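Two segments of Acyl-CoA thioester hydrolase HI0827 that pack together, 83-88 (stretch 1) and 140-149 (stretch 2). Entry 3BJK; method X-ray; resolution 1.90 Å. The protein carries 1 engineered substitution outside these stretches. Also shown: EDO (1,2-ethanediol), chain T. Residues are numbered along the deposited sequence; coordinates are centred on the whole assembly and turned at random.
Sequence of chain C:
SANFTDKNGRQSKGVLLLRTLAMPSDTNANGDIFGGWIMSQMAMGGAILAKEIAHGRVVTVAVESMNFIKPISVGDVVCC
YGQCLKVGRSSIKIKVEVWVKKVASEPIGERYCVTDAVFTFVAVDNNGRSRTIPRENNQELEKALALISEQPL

Stretch 1 (83-88) QCLKVG
Stretch 2 (140-149) ELEKALALIS

Residues 83-87 are the last part of a strand, and the helix that crosses it, already under way at 140, lies almost at right angles, with N-to-C directions 91° apart (signed crossing angle -91°) and axes 8.1 Å apart at closest approach. The CA of C84 lies 6.1 Å from the CA of A144, the CA of L85 6.2 Å from that of I148, and the CA of V87 7.7 Å from that of L145. No direct hydrogen bond joins the stretches; their contact, burying 263 Å² in all, is chiefly apolar.

C84 and V87 point toward the helix, whereas L85 and K86 point away. This spacing departs from simple strand alternation because L85 has a contracted backbone (phi/psi -95/-29), between the extended C84 (-74/126) and K86 (-170/139). C84, chi1 t, places SG 4.1 Å from CB of A144 and 3.9 Å from CD1 of I148. The small methyl of A144 lets the helix backbone come near the strand here. L141 and A144 are buried, as suits apolar side chains, while K86 is exposed.

I148 (chi1 m, chi2 t) contributes the largest covered area, 70 Å². Its CG1-CD1 arm packs against the strand backbone: CG1 is 3.3 Å from O of C84 and 3.6 Å from O of L85, while CD1 is 3.6 Å from N of K86. V87, chi1 t, turns both methyls to the helix; CG1 and CG2 lie 3.7 and 4.0 Å from CD1 of L141, and CG2 is also 4.3 Å from CD2 of L145. The CA-to-CB bonds of L141 (t, p) and L145 (m, t) point sideways to the strand, yet the side-chain ends come nearer it.

A water donates to O of C84 (2.8 Å) and O of A144 (3.0 Å), linking the backbones. 1,2-Ethanediol, probably from the crystallisation liquor, accepts a hydrogen bond at O1 from N of C84 (2.9 Å); O1 also bonds that water (2.7 Å).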

ATOM      1  N   GLN C  83      -3.733  20.930 -19.262  1.00 30.01           N
ATOM      2  CA  GLN C  83      -3.598  22.102 -20.075  1.00 31.41           C
ATOM      3  C   GLN C  83      -2.875  23.183 -19.243  1.00 30.65           C
ATOM      4  O   GLN C  83      -3.410  23.672 -18.249  1.00 28.75           O
ATOM      5  CB  GLN C  83      -4.981  22.574 -20.519  1.00 31.79           C
ATOM      6  CG  GLN C  83      -4.950  23.781 -21.365  1.00 37.25           C
ATOM      7  CD  GLN C  83      -6.336  24.230 -21.750  1.00 43.75           C
ATOM      8  OE1 GLN C  83      -7.340  23.576 -21.415  1.00 49.00           O
ATOM      9  NE2 GLN C  83      -6.411  25.372 -22.436  1.00 46.96           N
ATOM     10  N   CYS C  84      -1.673  23.573 -19.690  1.00 30.83           N
ATOM     11  CA  CYS C  84      -0.957  24.636 -19.019  1.00 30.72           C
ATOM     12  C   CYS C  84      -1.639  25.969 -19.379  1.00 30.14           C
ATOM     13  O   CYS C  84      -1.809  26.280 -20.552  1.00 31.40           O
ATOM     14  CB  CYS C  84       0.524  24.609 -19.378  1.00 30.30           C
ATOM     15  SG  CYS C  84       1.418  26.019 -18.750  1.00 32.52           S
ATOM     16  N   LEU C  85      -2.015  26.721 -18.341  1.00 30.28           N
ATOM     17  CA  LEU C  85      -2.745  27.975 -18.414  1.00 29.50           C
ATOM     18  C   LEU C  85      -1.839  29.213 -18.380  1.00 29.47           C
ATOM     19  O   LEU C  85      -2.173  30.263 -18.940  1.00 29.13           O
ATOM     20  CB  LEU C  85      -3.738  28.048 -17.240  1.00 30.34           C
ATOM     21  CG  LEU C  85      -4.891  27.013 -17.172  1.00 30.77           C
ATOM     22  CD1 LEU C  85      -5.900  27.320 -16.046  1.00 30.23           C
ATOM     23  CD2 LEU C  85      -5.607  26.971 -18.515  1.00 30.62           C
ATOM     24  N   LYS C  86      -0.690  29.078 -17.728  1.00 28.84           N
ATOM     25  CA  LYS C  86       0.169  30.193 -17.388  1.00 29.93           C
ATOM     26  C   LYS C  86       1.516  29.715 -16.873  1.00 29.21           C
ATOM     27  O   LYS C  86       1.604  28.753 -16.117  1.00 30.28           O
ATOM     28  CB  LYS C  86      -0.510  31.076 -16.331  1.00 29.70           C
ATOM     29  CG  LYS C  86       0.105  32.405 -16.167  1.00 31.45           C
ATOM     30  CD  LYS C  86      -0.499  33.160 -15.017  1.00 34.30           C
ATOM     31  CE  LYS C  86       0.391  34.311 -14.655  1.00 35.73           C
ATOM     32  NZ  LYS C  86       0.372  35.352 -15.712  1.00 40.99           N
ATOM     33  N   VAL C  87       2.570  30.387 -17.307  1.00 29.37           N
ATOM     34  CA  VAL C  87       3.926  30.069 -16.876  1.00 29.47           C
ATOM     35  C   VAL C  87       4.562  31.372 -16.379  1.00 30.04           C
ATOM     36  O   VAL C  87       4.591  32.334 -17.102  1.00 28.97           O
ATOM     37  CB  VAL C  87       4.800  29.519 -18.036  1.00 29.88           C
ATOM     38  CG1 VAL C  87       6.218  29.140 -17.514  1.00 29.96           C
ATOM     39  CG2 VAL C  87       4.121  28.337 -18.712  1.00 30.72           C
ATOM     40  N   GLY C  88       5.070  31.382 -15.153  1.00 30.46           N
ATOM     41  CA  GLY C  88       5.696  32.565 -14.597  1.00 30.47           C
ATOM     42  C   GLY C  88       7.185  32.442 -14.766  1.00 31.11           C
ATOM     43  O   GLY C  88       7.688  31.629 -15.544  1.00 30.73           O
ATOM     44  N   GLU C 140       9.496  22.192 -24.590  1.00 35.56           N
ATOM     45  CA  GLU C 140       8.309  21.887 -23.830  1.00 36.28           C
ATOM     46  C   GLU C 140       7.611  23.192 -23.422  1.00 35.87           C
ATOM     47  O   GLU C 140       6.388  23.290 -23.511  1.00 35.70           O
ATOM     48  CB  GLU C 140       8.659  20.993 -22.640  1.00 37.02           C
ATOM     49  CG  GLU C 140       9.180  19.577 -23.079  1.00 39.66           C
ATOM     50  CD  GLU C 140       8.083  18.464 -23.146  1.00 45.12           C
ATOM     51  OE1 GLU C 140       6.865  18.769 -22.973  1.00 49.32           O
ATOM     52  OE2 GLU C 140       8.457  17.270 -23.339  1.00 44.77           O
ATOM     53  N   LEU C 141       8.393  24.189 -23.005  1.00 35.33           N
ATOM     54  CA  LEU C 141       7.862  25.532 -22.676  1.00 35.31           C
ATOM     55  C   LEU C 141       7.292  26.206 -23.915  1.00 35.82           C
ATOM     56  O   LEU C 141       6.189  26.741 -23.880  1.00 35.72           O
ATOM     57  CB  LEU C 141       8.957  26.416 -22.071  1.00 35.28           C
ATOM     58  CG  LEU C 141       8.662  27.899 -21.778  1.00 34.87           C
ATOM     59  CD1 LEU C 141       7.496  28.041 -20.781  1.00 33.46           C
ATOM     60  CD2 LEU C 141       9.922  28.627 -21.261  1.00 34.05           C
ATOM     61  N   GLU C 142       8.064  26.168 -25.003  1.00 35.98           N
ATOM     62  CA  GLU C 142       7.646  26.687 -26.312  1.00 36.75           C
ATOM     63  C   GLU C 142       6.235  26.202 -26.701  1.00 36.08           C
ATOM     64  O   GLU C 142       5.384  27.026 -27.018  1.00 35.89           O
ATOM     65  CB  GLU C 142       8.680  26.306 -27.407  1.00 36.80           C
ATOM     66  CG  GLU C 142       9.172  27.439 -28.281  1.00 38.35           C
ATOM     67  CD  GLU C 142      10.070  26.961 -29.461  1.00 38.50           C
ATOM     68  OE1 GLU C 142      10.654  25.838 -29.421  1.00 40.69           O
ATOM     69  OE2 GLU C 142      10.192  27.728 -30.447  1.00 42.36           O
ATOM     70  N   LYS C 143       6.005  24.886 -26.668  1.00 35.92           N
ATOM     71  CA  LYS C 143       4.685  24.271 -26.950  1.00 36.90           C
ATOM     72  C   LYS C 143       3.511  24.805 -26.071  1.00 36.32           C
ATOM     73  O   LYS C 143       2.419  25.121 -26.572  1.00 36.28           O
ATOM     74  CB  LYS C 143       4.752  22.745 -26.737  1.00 36.97           C
ATOM     75  CG  LYS C 143       5.274  21.919 -27.899  1.00 37.96           C
ATOM     76  CD  LYS C 143       5.092  20.393 -27.621  1.00 39.19           C
ATOM     77  CE  LYS C 143       5.240  19.544 -28.930  1.00 40.35           C
ATOM     78  NZ  LYS C 143       4.402  18.302 -28.845  1.00 42.98           N
ATOM     79  N   ALA C 144       3.743  24.865 -24.764  1.00 35.74           N
ATOM     80  CA  ALA C 144       2.782  25.448 -23.812  1.00 35.24           C
ATOM     81  C   ALA C 144       2.465  26.916 -24.096  1.00 34.44           C
ATOM     82  O   ALA C 144       1.299  27.309 -24.082  1.00 33.74           O
ATOM     83  CB  ALA C 144       3.304  25.314 -22.378  1.00 35.15           C
ATOM     84  N   LEU C 145       3.496  27.731 -24.288  1.00 34.51           N
ATOM     85  CA  LEU C 145       3.294  29.158 -24.522  1.00 34.61           C
ATOM     86  C   LEU C 145       2.489  29.358 -25.807  1.00 35.04           C
ATOM     87  O   LEU C 145       1.663  30.257 -25.890  1.00 34.55           O
ATOM     88  CB  LEU C 145       4.629  29.921 -24.601  1.00 34.60           C
ATOM     89  CG  LEU C 145       5.510  30.113 -23.352  1.00 33.79           C
ATOM     90  CD1 LEU C 145       6.742  30.961 -23.670  1.00 35.70           C
ATOM     91  CD2 LEU C 145       4.736  30.756 -22.229  1.00 33.75           C
ATOM     92  N   ALA C 146       2.722  28.493 -26.789  1.00 35.46           N
ATOM     93  CA  ALA C 146       2.021  28.566 -28.054  1.00 36.10           C
ATOM     94  C   ALA C 146       0.534  28.300 -27.867  1.00 36.60           C
ATOM     95  O   ALA C 146      -0.292  29.034 -28.377  1.00 36.60           O
ATOM     96  CB  ALA C 146       2.628  27.593 -29.048  1.00 35.97           C
ATOM     97  N   LEU C 147       0.192  27.253 -27.140  1.00 37.43           N
ATOM     98  CA  LEU C 147      -1.217  26.977 -26.858  1.00 38.70           C
ATOM     99  C   LEU C 147      -1.854  28.054 -25.972  1.00 39.07           C
ATOM    100  O   LEU C 147      -3.028  28.332 -26.102  1.00 39.31           O
ATOM    101  CB  LEU C 147      -1.399  25.591 -26.226  1.00 38.66           C
ATOM    102  CG  LEU C 147      -0.876  24.387 -27.046  1.00 40.53           C
ATOM    103  CD1 LEU C 147      -0.689  23.161 -26.167  1.00 40.86           C
ATOM    104  CD2 LEU C 147      -1.756  24.026 -28.248  1.00 40.87           C
ATOM    105  N   ILE C 148      -1.086  28.653 -25.066  1.00 39.87           N
ATOM    106  CA  ILE C 148      -1.616  29.739 -24.244  1.00 40.33           C
ATOM    107  C   ILE C 148      -1.930  30.937 -25.143  1.00 42.08           C
ATOM    108  O   ILE C 148      -3.012  31.520 -25.047  1.00 42.34           O
ATOM    109  CB  ILE C 148      -0.654  30.121 -23.091  1.00 39.74           C
ATOM    110  CG1 ILE C 148      -0.664  29.022 -22.018  1.00 37.12           C
ATOM    111  CG2 ILE C 148      -1.054  31.456 -22.445  1.00 39.25           C
ATOM    112  CD1 ILE C 148       0.563  29.017 -21.125  1.00 33.70           C
ATOM    113  N   SER C 149      -1.014  31.276 -26.047  1.00 43.86           N
ATOM    114  CA  SER C 149      -1.206  32.441 -26.928  1.00 45.38           C
ATOM    115  C   SER C 149      -2.402  32.323 -27.895  1.00 46.50           C
ATOM    116  O   SER C 149      -2.720  33.280 -28.605  1.00 46.55           O
ATOM    117  CB  SER C 149       0.079  32.748 -27.712  1.00 45.66           C
ATOM    118  OG  SER C 149       0.352  31.753 -28.688  1.00 47.07           O
TER
HETATM  119  C1  EDO T 156      -0.260  21.509 -22.905  1.00 41.38           C
HETATM  120  O1  EDO T 156      -0.834  22.666 -22.278  1.00 33.57           O
HETATM  121  C2  EDO T 156       1.263  21.492 -22.705  1.00 42.74           C
HETATM  122  O2  EDO T 156       2.040  22.150 -23.737  1.00 43.77           O
HETATM  123  O   HOH W   1      -0.426  25.299 -22.769  1.00 34.39           O